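Local coordinates for VIN1 (Oscarella pearsei, PDB 6BFI), which is a vinculin homolog that binds actin filaments and may play a role in cell-cell adhesion, at residues A367-V372 with G492-L497; T374-V379 with A415-T420; E422-S427 with A436-E441; K440-L445 with E484-S489; R446-A451 with E477-A482. One frame throughout, in Å; residues are numbered along the deposited sequence.

Contact 1 (A367-V372 with G492-L497)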
# COMPACT_ATOMS: atom_id res chain seq x y z
N ALA A 367 -19.14 -8.24 12.01
CA ALA A 367 -19.90 -8.43 10.77
C ALA A 367 -18.96 -8.73 9.60
O ALA A 367 -19.26 -9.61 8.78
CB ALA A 367 -20.75 -7.19 10.48
N LEU A 368 -17.84 -8.02 9.52
CA LEU A 368 -16.88 -8.32 8.46
C LEU A 368 -16.30 -9.72 8.61
O LEU A 368 -16.19 -10.47 7.62
CB LEU A 368 -15.76 -7.27 8.44
CG LEU A 368 -15.97 -6.10 7.48
CD1 LEU A 368 -17.25 -5.34 7.83
CD2 LEU A 368 -14.76 -5.18 7.48
N ALA A 369 -15.95 -10.11 9.84
CA ALA A 369 -15.47 -11.46 10.07
C ALA A 369 -16.52 -12.50 9.72
O ALA A 369 -16.19 -13.62 9.31
CB ALA A 369 -15.02 -11.63 11.52
N GLU A 370 -17.81 -12.15 9.87
CA GLU A 370 -18.87 -13.08 9.50
C GLU A 370 -18.99 -13.21 7.99
O GLU A 370 -19.15 -14.32 7.47
CB GLU A 370 -20.19 -12.63 10.12
CG GLU A 370 -21.19 -13.75 10.35
CD GLU A 370 -22.56 -13.25 10.76
OE1 GLU A 370 -22.94 -12.14 10.34
OE2 GLU A 370 -23.26 -13.97 11.51
N ARG A 371 -18.93 -12.09 7.27
CA ARG A 371 -18.90 -12.14 5.81
C ARG A 371 -17.75 -13.01 5.32
O ARG A 371 -17.92 -13.81 4.40
CB ARG A 371 -18.80 -10.73 5.23
CG ARG A 371 -20.13 -10.04 5.00
CD ARG A 371 -20.87 -10.62 3.80
NE ARG A 371 -20.16 -10.37 2.55
CZ ARG A 371 -20.33 -9.28 1.80
NH1 ARG A 371 -21.18 -8.34 2.17
NH2 ARG A 371 -19.63 -9.14 0.67
N VAL A 372 -16.57 -12.86 5.93
CA VAL A 372 -15.44 -13.68 5.52
C VAL A 372 -15.70 -15.15 5.85
O VAL A 372 -15.41 -16.04 5.04
CB VAL A 372 -14.14 -13.17 6.17
CG1 VAL A 372 -12.99 -14.11 5.87
CG2 VAL A 372 -13.84 -11.77 5.66
N GLY A 492 -5.54 -11.31 6.68
CA GLY A 492 -4.60 -10.42 7.35
C GLY A 492 -5.27 -9.19 7.92
O GLY A 492 -4.90 -8.72 9.01
N VAL A 493 -6.25 -8.64 7.21
CA VAL A 493 -6.94 -7.45 7.71
C VAL A 493 -7.94 -7.81 8.80
O VAL A 493 -8.04 -7.11 9.82
CB VAL A 493 -7.61 -6.70 6.55
CG1 VAL A 493 -8.45 -5.54 7.09
CG2 VAL A 493 -6.57 -6.20 5.57
N ILE A 494 -8.69 -8.90 8.61
CA ILE A 494 -9.80 -9.22 9.49
C ILE A 494 -9.32 -9.49 10.91
O ILE A 494 -8.24 -10.05 11.13
CB ILE A 494 -10.58 -10.42 8.92
CG1 ILE A 494 -11.59 -9.94 7.88
CG2 ILE A 494 -11.26 -11.23 10.01
CD1 ILE A 494 -12.54 -8.90 8.41
N ASP A 495 -10.12 -9.05 11.89
CA ASP A 495 -9.87 -9.37 13.29
C ASP A 495 -10.02 -10.87 13.50
O ASP A 495 -11.10 -11.43 13.33
CB ASP A 495 -10.84 -8.60 14.18
CG ASP A 495 -10.42 -8.60 15.65
OD1 ASP A 495 -9.57 -9.42 16.04
OD2 ASP A 495 -10.95 -7.76 16.41
N SER A 496 -8.92 -11.52 13.89
CA SER A 496 -8.89 -12.97 13.89
C SER A 496 -9.70 -13.55 15.04
O SER A 496 -10.33 -14.61 14.89
CB SER A 496 -7.44 -13.46 13.95
OG SER A 496 -6.75 -13.08 12.78
N LEU A 497 -9.69 -12.89 16.21
CA LEU A 497 -10.47 -13.38 17.34
C LEU A 497 -11.96 -13.44 17.00
O LEU A 497 -12.65 -14.39 17.37
CB LEU A 497 -10.23 -12.50 18.56
CG LEU A 497 -11.08 -12.78 19.81
CD1 LEU A 497 -10.99 -14.24 20.22
CD2 LEU A 497 -10.66 -11.87 20.95

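Contact 2 (T374-V379 with A415-T420)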
# COMPACT_ATOMS: atom_id res chain seq x y z
N THR A 374 -18.43 -16.68 5.89
CA THR A 374 -19.43 -17.26 4.99
C THR A 374 -18.89 -17.41 3.58
O THR A 374 -19.04 -18.47 2.96
CB THR A 374 -20.69 -16.39 4.99
OG1 THR A 374 -21.23 -16.33 6.31
CG2 THR A 374 -21.73 -16.98 4.04
N ASP A 375 -18.26 -16.36 3.04
CA ASP A 375 -17.95 -16.34 1.62
C ASP A 375 -16.68 -17.11 1.27
O ASP A 375 -16.57 -17.63 0.15
CB ASP A 375 -17.84 -14.89 1.14
CG ASP A 375 -19.11 -14.09 1.39
OD1 ASP A 375 -20.17 -14.71 1.63
OD2 ASP A 375 -19.05 -12.84 1.34
N PHE A 376 -15.72 -17.21 2.19
CA PHE A 376 -14.46 -17.89 1.92
C PHE A 376 -14.42 -19.29 2.51
O PHE A 376 -13.33 -19.85 2.66
CB PHE A 376 -13.29 -17.06 2.46
CG PHE A 376 -12.97 -15.86 1.63
CD1 PHE A 376 -13.70 -14.69 1.77
CD2 PHE A 376 -11.92 -15.89 0.73
CE1 PHE A 376 -13.39 -13.57 1.02
CE2 PHE A 376 -11.61 -14.77 -0.03
CZ PHE A 376 -12.35 -13.61 0.11
N VAL A 377 -15.57 -19.87 2.85
CA VAL A 377 -15.58 -21.19 3.47
C VAL A 377 -15.18 -22.28 2.47
O VAL A 377 -14.71 -23.35 2.88
CB VAL A 377 -16.96 -21.49 4.08
CG1 VAL A 377 -17.99 -21.74 3.00
CG2 VAL A 377 -16.88 -22.66 5.04
N ASN A 378 -15.33 -22.02 1.17
CA ASN A 378 -15.07 -23.04 0.15
C ASN A 378 -14.69 -22.30 -1.14
O ASN A 378 -15.49 -22.16 -2.07
CB ASN A 378 -16.28 -23.95 -0.05
CG ASN A 378 -15.98 -25.12 -0.96
OD1 ASN A 378 -14.84 -25.33 -1.37
ND2 ASN A 378 -17.01 -25.91 -1.26
N VAL A 379 -13.45 -21.82 -1.19
CA VAL A 379 -13.02 -20.97 -2.30
C VAL A 379 -12.91 -21.78 -3.59
O VAL A 379 -13.35 -21.33 -4.66
CB VAL A 379 -11.69 -20.27 -1.95
CG1 VAL A 379 -11.18 -19.48 -3.14
CG2 VAL A 379 -11.87 -19.37 -0.75
N ALA A 415 -17.62 -13.42 -7.87
CA ALA A 415 -18.12 -12.06 -7.66
C ALA A 415 -18.30 -11.78 -6.18
O ALA A 415 -17.97 -10.68 -5.70
CB ALA A 415 -19.43 -11.86 -8.41
N ARG A 416 -18.80 -12.76 -5.42
CA ARG A 416 -18.98 -12.57 -3.99
C ARG A 416 -17.64 -12.43 -3.27
O ARG A 416 -17.50 -11.61 -2.35
CB ARG A 416 -19.79 -13.72 -3.40
CG ARG A 416 -20.10 -13.57 -1.92
CD ARG A 416 -20.99 -12.36 -1.67
NE ARG A 416 -21.52 -12.36 -0.31
CZ ARG A 416 -22.49 -11.57 0.12
NH1 ARG A 416 -23.05 -10.70 -0.71
NH2 ARG A 416 -22.91 -11.65 1.37
N LEU A 417 -16.64 -13.23 -3.68
CA LEU A 417 -15.31 -13.09 -3.09
C LEU A 417 -14.76 -11.68 -3.30
O LEU A 417 -14.27 -11.05 -2.36
CB LEU A 417 -14.36 -14.12 -3.70
CG LEU A 417 -14.62 -15.59 -3.39
CD1 LEU A 417 -13.53 -16.46 -4.00
CD2 LEU A 417 -14.72 -15.82 -1.89
N ALA A 418 -14.86 -11.17 -4.53
CA ALA A 418 -14.32 -9.84 -4.80
C ALA A 418 -15.09 -8.76 -4.06
O ALA A 418 -14.50 -7.79 -3.56
CB ALA A 418 -14.31 -9.57 -6.31
N ASP A 419 -16.42 -8.91 -3.97
CA ASP A 419 -17.22 -7.95 -3.21
C ASP A 419 -16.82 -7.93 -1.74
O ASP A 419 -16.67 -6.86 -1.14
CB ASP A 419 -18.71 -8.26 -3.36
CG ASP A 419 -19.28 -7.81 -4.68
OD1 ASP A 419 -18.48 -7.57 -5.62
OD2 ASP A 419 -20.51 -7.68 -4.79
N THR A 420 -16.64 -9.11 -1.15
CA THR A 420 -16.23 -9.18 0.25
C THR A 420 -14.85 -8.56 0.45
O THR A 420 -14.63 -7.83 1.43
CB THR A 420 -16.25 -10.63 0.73
OG1 THR A 420 -17.61 -11.07 0.82
CG2 THR A 420 -15.60 -10.76 2.10

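Contact 3 (E422-S427 with A436-E441)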
# COMPACT_ATOMS: atom_id res chain seq x y z
N GLU A 422 -13.70 -6.15 -1.26
CA GLU A 422 -13.92 -4.71 -1.32
C GLU A 422 -14.49 -4.18 -0.01
O GLU A 422 -14.09 -3.10 0.45
CB GLU A 422 -14.86 -4.37 -2.48
CG GLU A 422 -15.29 -2.92 -2.52
CD GLU A 422 -14.12 -1.97 -2.69
OE1 GLU A 422 -13.22 -2.27 -3.50
OE2 GLU A 422 -14.10 -0.91 -2.01
N LEU A 423 -15.40 -4.93 0.61
CA LEU A 423 -15.96 -4.51 1.90
C LEU A 423 -14.87 -4.44 2.96
O LEU A 423 -14.79 -3.46 3.72
CB LEU A 423 -17.07 -5.46 2.33
CG LEU A 423 -17.66 -5.19 3.72
CD1 LEU A 423 -18.34 -3.83 3.77
CD2 LEU A 423 -18.63 -6.28 4.13
N VAL A 424 -14.03 -5.47 3.04
CA VAL A 424 -12.94 -5.47 4.00
C VAL A 424 -12.00 -4.30 3.75
O VAL A 424 -11.55 -3.62 4.68
CB VAL A 424 -12.19 -6.82 3.95
CG1 VAL A 424 -10.83 -6.70 4.62
CG2 VAL A 424 -13.02 -7.90 4.63
N ALA A 425 -11.70 -4.03 2.47
CA ALA A 425 -10.82 -2.91 2.14
C ALA A 425 -11.45 -1.57 2.51
O ALA A 425 -10.72 -0.61 2.80
CB ALA A 425 -10.47 -2.95 0.65
N SER A 426 -12.78 -1.49 2.51
CA SER A 426 -13.45 -0.22 2.79
C SER A 426 -13.79 -0.02 4.26
O SER A 426 -14.00 1.13 4.67
CB SER A 426 -14.73 -0.11 1.96
OG SER A 426 -14.44 0.13 0.60
N SER A 427 -13.85 -1.09 5.06
CA SER A 427 -14.32 -0.96 6.43
C SER A 427 -13.53 -1.80 7.43
O SER A 427 -13.97 -1.94 8.58
CB SER A 427 -15.80 -1.33 6.53
OG SER A 427 -16.59 -0.53 5.67
N ALA A 436 -5.16 -0.58 -0.86
CA ALA A 436 -4.88 -0.54 -2.29
C ALA A 436 -4.45 -1.91 -2.80
O ALA A 436 -4.87 -2.33 -3.89
CB ALA A 436 -3.80 0.50 -2.59
N GLU A 437 -3.62 -2.62 -2.04
CA GLU A 437 -3.18 -3.95 -2.46
C GLU A 437 -4.35 -4.92 -2.53
O GLU A 437 -4.48 -5.69 -3.49
CB GLU A 437 -2.09 -4.46 -1.52
CG GLU A 437 -1.59 -5.85 -1.86
CD GLU A 437 -0.39 -6.25 -1.02
OE1 GLU A 437 0.07 -5.43 -0.20
OE2 GLU A 437 0.10 -7.39 -1.19
N LEU A 438 -5.21 -4.90 -1.51
CA LEU A 438 -6.40 -5.76 -1.53
C LEU A 438 -7.26 -5.48 -2.75
O LEU A 438 -7.68 -6.40 -3.45
CB LEU A 438 -7.20 -5.56 -0.24
CG LEU A 438 -7.36 -6.78 0.66
CD1 LEU A 438 -8.26 -6.45 1.84
CD2 LEU A 438 -7.90 -7.95 -0.13
N ARG A 439 -7.53 -4.20 -3.02
CA ARG A 439 -8.34 -3.85 -4.18
C ARG A 439 -7.69 -4.32 -5.48
O ARG A 439 -8.38 -4.77 -6.40
CB ARG A 439 -8.60 -2.34 -4.21
CG ARG A 439 -9.39 -1.82 -3.02
CD ARG A 439 -9.87 -0.40 -3.26
NE ARG A 439 -10.79 0.06 -2.23
CZ ARG A 439 -10.46 0.87 -1.24
NH1 ARG A 439 -9.22 1.33 -1.13
NH2 ARG A 439 -11.38 1.23 -0.34
N LYS A 440 -6.36 -4.22 -5.56
CA LYS A 440 -5.65 -4.69 -6.74
C LYS A 440 -5.84 -6.20 -6.92
O LYS A 440 -6.14 -6.67 -8.02
CB LYS A 440 -4.17 -4.34 -6.65
CG LYS A 440 -3.40 -4.51 -7.95
CD LYS A 440 -1.99 -3.94 -7.86
CE LYS A 440 -1.06 -4.87 -7.09
NZ LYS A 440 -0.75 -6.11 -7.86
N GLU A 441 -5.68 -6.96 -5.84
CA GLU A 441 -5.85 -8.41 -5.93
C GLU A 441 -7.29 -8.78 -6.28
O GLU A 441 -7.52 -9.78 -6.97
CB GLU A 441 -5.43 -9.07 -4.62
CG GLU A 441 -3.98 -8.79 -4.25
CD GLU A 441 -3.54 -9.53 -3.00
OE1 GLU A 441 -2.31 -9.72 -2.83
OE2 GLU A 441 -4.41 -9.93 -2.21

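Contact 4 (K440-L445 with E484-S489)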
# COMPACT_ATOMS: atom_id res chain seq x y z
N LYS A 440 -6.36 -4.22 -5.56
CA LYS A 440 -5.65 -4.69 -6.74
C LYS A 440 -5.84 -6.20 -6.92
O LYS A 440 -6.14 -6.67 -8.02
CB LYS A 440 -4.17 -4.34 -6.65
CG LYS A 440 -3.40 -4.51 -7.95
CD LYS A 440 -1.99 -3.94 -7.86
CE LYS A 440 -1.06 -4.87 -7.09
NZ LYS A 440 -0.75 -6.11 -7.86
N GLU A 441 -5.68 -6.96 -5.84
CA GLU A 441 -5.85 -8.41 -5.93
C GLU A 441 -7.29 -8.78 -6.28
O GLU A 441 -7.52 -9.78 -6.97
CB GLU A 441 -5.43 -9.07 -4.62
CG GLU A 441 -3.98 -8.79 -4.25
CD GLU A 441 -3.54 -9.53 -3.00
OE1 GLU A 441 -2.31 -9.72 -2.83
OE2 GLU A 441 -4.41 -9.93 -2.21
N ALA A 442 -8.26 -7.99 -5.83
CA ALA A 442 -9.65 -8.23 -6.21
C ALA A 442 -9.87 -7.98 -7.70
O ALA A 442 -10.50 -8.80 -8.39
CB ALA A 442 -10.58 -7.37 -5.37
N ALA A 443 -9.36 -6.85 -8.21
CA ALA A 443 -9.51 -6.56 -9.63
C ALA A 443 -8.84 -7.62 -10.48
O ALA A 443 -9.36 -8.01 -11.54
CB ALA A 443 -8.94 -5.18 -9.94
N LYS A 444 -7.68 -8.12 -10.04
CA LYS A 444 -7.04 -9.24 -10.72
C LYS A 444 -7.92 -10.48 -10.69
O LYS A 444 -8.04 -11.19 -11.69
CB LYS A 444 -5.68 -9.52 -10.10
CG LYS A 444 -5.19 -10.95 -10.31
CD LYS A 444 -3.70 -11.09 -10.03
CE LYS A 444 -3.26 -12.54 -10.18
NZ LYS A 444 -1.78 -12.69 -10.20
N LEU A 445 -8.56 -10.75 -9.54
CA LEU A 445 -9.41 -11.93 -9.44
C LEU A 445 -10.58 -11.86 -10.41
O LEU A 445 -10.90 -12.85 -11.08
CB LEU A 445 -9.91 -12.10 -8.01
CG LEU A 445 -10.76 -13.36 -7.77
CD1 LEU A 445 -9.96 -14.60 -8.10
CD2 LEU A 445 -11.27 -13.40 -6.33
N GLU A 484 -6.58 -17.42 -3.58
CA GLU A 484 -5.96 -17.78 -2.31
C GLU A 484 -5.11 -16.65 -1.75
O GLU A 484 -5.11 -16.41 -0.54
CB GLU A 484 -5.13 -19.06 -2.47
CG GLU A 484 -5.94 -20.35 -2.41
CD GLU A 484 -6.33 -20.75 -0.99
OE1 GLU A 484 -6.14 -19.93 -0.05
OE2 GLU A 484 -6.83 -21.88 -0.80
N SER A 485 -4.38 -15.94 -2.61
CA SER A 485 -3.60 -14.80 -2.12
C SER A 485 -4.52 -13.68 -1.63
O SER A 485 -4.28 -13.10 -0.56
CB SER A 485 -2.66 -14.29 -3.22
OG SER A 485 -3.40 -13.74 -4.29
N MET A 486 -5.57 -13.37 -2.40
CA MET A 486 -6.55 -12.40 -1.93
C MET A 486 -7.15 -12.83 -0.60
O MET A 486 -7.40 -12.00 0.28
CB MET A 486 -7.65 -12.21 -2.98
CG MET A 486 -8.49 -10.96 -2.76
SD MET A 486 -9.98 -10.94 -3.77
CE MET A 486 -10.96 -12.19 -2.93
N GLY A 487 -7.38 -14.14 -0.44
CA GLY A 487 -7.87 -14.64 0.84
C GLY A 487 -6.87 -14.44 1.96
O GLY A 487 -7.25 -14.17 3.10
N ARG A 488 -5.58 -14.57 1.66
CA ARG A 488 -4.56 -14.31 2.67
C ARG A 488 -4.57 -12.84 3.10
O ARG A 488 -4.43 -12.54 4.29
CB ARG A 488 -3.17 -14.68 2.15
CG ARG A 488 -2.73 -16.09 2.49
CD ARG A 488 -1.22 -16.24 2.34
NE ARG A 488 -0.76 -15.78 1.03
CZ ARG A 488 -0.66 -16.56 -0.04
NH1 ARG A 488 -1.01 -17.83 0.03
NH2 ARG A 488 -0.23 -16.05 -1.19
N SER A 489 -4.73 -11.92 2.15
CA SER A 489 -4.81 -10.51 2.51
C SER A 489 -6.05 -10.23 3.36
O SER A 489 -5.98 -9.53 4.38
CB SER A 489 -4.81 -9.64 1.26
OG SER A 489 -3.62 -9.83 0.51

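Contact 5 (R446-A451 with E477-A482)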
# COMPACT_ATOMS: atom_id res chain seq x y z
N ARG A 446 -11.23 -10.69 -10.51
CA ARG A 446 -12.30 -10.53 -11.49
C ARG A 446 -11.78 -10.74 -12.90
O ARG A 446 -12.37 -11.49 -13.71
CB ARG A 446 -12.94 -9.15 -11.35
CG ARG A 446 -13.62 -8.88 -10.01
CD ARG A 446 -14.31 -7.52 -10.03
NE ARG A 446 -15.27 -7.37 -8.94
CZ ARG A 446 -15.07 -6.63 -7.85
NH1 ARG A 446 -13.93 -5.96 -7.71
NH2 ARG A 446 -16.00 -6.56 -6.92
N ASP A 447 -10.64 -10.10 -13.22
CA ASP A 447 -10.10 -10.16 -14.57
C ASP A 447 -9.80 -11.60 -14.99
O ASP A 447 -10.21 -12.03 -16.07
CB ASP A 447 -8.84 -9.30 -14.66
CG ASP A 447 -8.25 -9.29 -16.06
OD1 ASP A 447 -8.84 -8.63 -16.95
OD2 ASP A 447 -7.20 -9.92 -16.27
N ILE A 448 -9.11 -12.36 -14.14
CA ILE A 448 -8.82 -13.75 -14.48
C ILE A 448 -10.09 -14.59 -14.44
O ILE A 448 -10.19 -15.61 -15.14
CB ILE A 448 -7.73 -14.33 -13.56
CG1 ILE A 448 -7.29 -15.71 -14.04
CG2 ILE A 448 -8.21 -14.41 -12.12
CD1 ILE A 448 -6.91 -15.76 -15.51
N SER A 449 -11.08 -14.17 -13.65
CA SER A 449 -12.35 -14.89 -13.64
C SER A 449 -13.07 -14.79 -14.98
O SER A 449 -13.85 -15.68 -15.33
CB SER A 449 -13.24 -14.37 -12.51
OG SER A 449 -12.65 -14.59 -11.24
N THR A 450 -12.82 -13.71 -15.74
CA THR A 450 -13.45 -13.61 -17.05
C THR A 450 -13.03 -14.73 -18.00
O THR A 450 -13.74 -14.99 -18.98
CB THR A 450 -13.15 -12.26 -17.71
OG1 THR A 450 -11.77 -12.21 -18.09
CG2 THR A 450 -13.46 -11.11 -16.75
N ALA A 451 -11.91 -15.40 -17.74
CA ALA A 451 -11.37 -16.40 -18.65
C ALA A 451 -11.70 -17.83 -18.23
O ALA A 451 -11.36 -18.77 -18.97
CB ALA A 451 -9.86 -16.24 -18.78
N GLU A 477 -5.72 -23.11 -12.05
CA GLU A 477 -4.69 -22.87 -11.05
C GLU A 477 -4.35 -21.39 -10.93
O GLU A 477 -3.97 -20.92 -9.85
CB GLU A 477 -3.44 -23.69 -11.36
CG GLU A 477 -3.68 -25.19 -11.30
CD GLU A 477 -2.49 -25.99 -11.78
OE1 GLU A 477 -1.89 -26.73 -10.96
OE2 GLU A 477 -2.14 -25.88 -12.98
N LYS A 478 -4.48 -20.62 -12.02
CA LYS A 478 -4.31 -19.18 -11.91
C LYS A 478 -5.41 -18.56 -11.05
O LYS A 478 -5.14 -17.72 -10.18
CB LYS A 478 -4.29 -18.53 -13.29
CG LYS A 478 -3.04 -18.87 -14.10
CD LYS A 478 -1.80 -18.43 -13.35
CE LYS A 478 -0.56 -19.11 -13.90
NZ LYS A 478 0.66 -18.72 -13.16
N TRP A 479 -6.66 -18.98 -11.28
CA TRP A 479 -7.76 -18.48 -10.47
C TRP A 479 -7.58 -18.86 -9.00
O TRP A 479 -7.81 -18.05 -8.11
CB TRP A 479 -9.10 -18.99 -10.99
CG TRP A 479 -10.29 -18.38 -10.29
CD1 TRP A 479 -11.04 -17.33 -10.72
CD2 TRP A 479 -10.84 -18.78 -9.03
NE1 TRP A 479 -12.03 -17.05 -9.81
CE2 TRP A 479 -11.93 -17.93 -8.76
CE3 TRP A 479 -10.53 -19.78 -8.10
CZ2 TRP A 479 -12.71 -18.05 -7.61
CZ3 TRP A 479 -11.29 -19.89 -6.96
CH2 TRP A 479 -12.37 -19.03 -6.72
N LEU A 480 -7.17 -20.11 -8.74
CA LEU A 480 -6.96 -20.54 -7.37
C LEU A 480 -5.82 -19.78 -6.71
O LEU A 480 -5.89 -19.47 -5.51
CB LEU A 480 -6.69 -22.05 -7.32
CG LEU A 480 -7.89 -22.97 -7.56
CD1 LEU A 480 -7.48 -24.43 -7.51
CD2 LEU A 480 -8.99 -22.68 -6.55
N GLU A 481 -4.77 -19.47 -7.47
CA GLU A 481 -3.66 -18.70 -6.91
C GLU A 481 -4.11 -17.29 -6.53
O GLU A 481 -3.90 -16.85 -5.39
CB GLU A 481 -2.50 -18.65 -7.90
CG GLU A 481 -1.41 -17.67 -7.52
CD GLU A 481 -1.27 -16.53 -8.52
OE1 GLU A 481 -1.45 -16.77 -9.73
OE2 GLU A 481 -1.00 -15.39 -8.08
N ALA A 482 -4.74 -16.58 -7.46
CA ALA A 482 -5.20 -15.23 -7.17
C ALA A 482 -6.19 -15.22 -6.01
O ALA A 482 -6.10 -14.37 -5.11
CB ALA A 482 -5.82 -14.60 -8.42

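Contact 1 (A367-V372 with G492-L497)
I494 turns CG1 anti to its carbonyl carbon (chi1 -84°), and V372 places CG2 in the same way, beside its own backbone N (CG1 itself lies at chi1 174°). These two branches meet, CG2 of V372 coming to 3.7 Å from CG1 of I494, the two side chains passing each other in opposite senses. The outer methyl of I494 continues across the helix surface: its CD1 lies 3.6 Å from CB of L368. The other branch, CG2, takes a looser position 4.1 Å from CB of A369. One isoleucine thus spreads its three carbons beyond CB over L368, A369 and V372, which sit on one side of helix 344-375. The backbones come near here too, with the CA atoms of A369 and I494 6.1 Å apart. I494 belongs to the break between helix 466-493 and helix 496-519, and D495 caps the second of these through a weak bond from L497 N to its OD1. V424 of helix 399-427 also touches I494, so this turn between helices is packed into the helical-bundle architecture of the vinculin family. No hydrogen bond or ion pair crosses between the two segments, so between them the isoleucine is held by apolar packing, with no directional bond.

Contact 2 (T374-V379 with A415-T420)
A charged pair beside an apolar patch joins D375 and F376, at the C-terminal end of helix 344-375, to R416, L417 and T420 of helix 399-427. R416 offers NE to both carboxylate oxygens of D375: the bond to OD1 is long, 3.3 Å, but nearly straight at 172°, while OD2 is closer to NE, at 3.0 Å, and bent. Both are weak, and the carboxylate and guanidinium planes stand 65° apart, far from a flat paired arrangement. D375 OD2 also meets the T420 hydroxyl, although the modelled separation is too short to be taken literally. R371, one helical turn before D375, adds a second salt bridge to OD2, and its positive charge lies close to that of R416; the shared carboxylate is likely to offset their repulsion. In this way two helices of the vinculin-family helical bundle are tied by a polar cluster next to their apolar packing. There, L417 CD2 stands over the centre of the F376 ring, 3.6 Å from its centroid, in a CH-pi contact. T420 CG2 comes to the ring's edge, in its plane, 3.7 Å from F376 CE1. Past the helix end, V379 CG1 reaches L417 CD1 at 3.9 Å, while M486 of helix 466-493 touches F376 as well.

Contact 3 (E422-S427 with A436-E441)
The guanidinium of R439 has the CB methyl of A425 over one face, 4.1 Å above the plane and displaced toward the rim, while E422 and S426 meet it at the edge. Its plane is only 25° from that of the E422 carboxylate, so the two groups are turned only slightly against each other, with E422 CD near the guanidinium plane. The salt bridge between them is long: R439 NE is 3.5 Å from E422 OE2, in a weak but nearly straight hydrogen bond. A second weak bond runs from R439 NH2 to S426 OG over 3.4 Å. The arginine chain, extended from CG to NE, carries the group across to the neighbouring helix, and its CG packs on A425 CB at 4.0 Å. An alanine in place of E422 would probably leave R439 NE without its charged mate and the guanidinium freer to turn about the remaining weak bond to S426. Toward the bundle interior the contact becomes apolar, with V424 CG1 3.8 Å from L438 CD1 and the CB atoms of A425 and L438 4.3 Å apart. V493 and M486 of helix 466-493 join this inner side. The axes of the segments 422-427 and 436-441 approach to 9.1 Å, with their directions 167° apart: an antiparallel helical hairpin, closed by the short link between helices 399-427 and 432-449, of the kind from which vinculin-family helical bundles are built.

Contact 4 (K440-L445 with E484-S489)
M486 reaches toward A442 and L445 with its CG anti to the backbone N, and its SD lies 3.7 Å from CA of A442. The bend at chi3 (72°) then carries CE to 3.6 Å from CD2 of L445. The leucine and methionine side chains cross at about a right angle. E441 takes a different course, its chain extended beyond CG and bringing OE2 up to the backbone of the other helix, 3.3 Å from CA of M486. There the carboxylate receives the hydroxyl of S489, whose OG donates to OE2 over 2.8 Å. The donor comes on the syn side of the oxygen, but 32° out of the carboxylate plane. Nearer the backbone, CB of E441 packs 4.0 Å from CG of M486. An alanine at E441 would keep that CB contact but would probably leave the S489 hydroxyl without this acceptor and free to turn. L417 of helix 399-427 touches both L445 and M486, so the apolar half faces a third helix while the glutamate-serine pair lies at a less buried margin. With the axes of segments 440-445 and 484-489 9.5 Å apart at 154°, this is the antiparallel helix packing typical of the helical bundles of the vinculin family.

Contact 5 (R446-A451 with E477-A482)
The polar part of this contact is a single weak hydrogen bond: the indole NE1 of W479 donates to S449 OG over 2.9 Å, bent to 127°. The hydroxyl sits at the ring's edge, near its plane. W479 has its CG anti to the backbone N (chi1 -173°), starting the side chain on its way toward the serine. S449 OG is also hydrogen-bonded to L445 O, one turn earlier in its own helix, and to T414 OG1, so the indole is one of several partners holding this buried hydroxyl. Apolar contacts are looser and centre on I448. Its CG2 methyl lies 4.3 Å from CD1 of W479, oblique to the ring, and 4.4 Å from CB of A482. The other branch brings CG1 to 4.2 Å from CB of K478, the two side chains crossing at about a right angle, while the rest of the lysine chain turns off from I448. Helix 399-427 flanks the indole with H413 and L417, and its F410 ring meets that of W479 at about 55°. I383 of helix 381-390 touches W479 as well, and Y233 of helix 224-249 packs on I448, so the pair of helices 432-449 and 466-493 lies here among three further helices.

The five contacts follow one group of helices, 344-375, 399-427, 432-449 and 466-493, with the start of helix 496-519 at contact 1. They run from the helix break in contact 1 to W479 in contact 5, with centres about 23 Å apart and no touch between those two. Contacts 1 and 2 meet through R371 NH2 and T420 OG1, 2.8 Å apart in a probable hydrogen bond. Contacts 3 and 4 share K440 and E441, their centres about 9 Å apart, and the centre of contact 5 is about 10 Å from that of contact 4. Across the core, M486 CE of contact 4 packs 3.6 Å from F376 CZ of contact 2, while D419 OD1 of contact 2 forms a 3.0 Å salt bridge with R446 NH2 of contact 5.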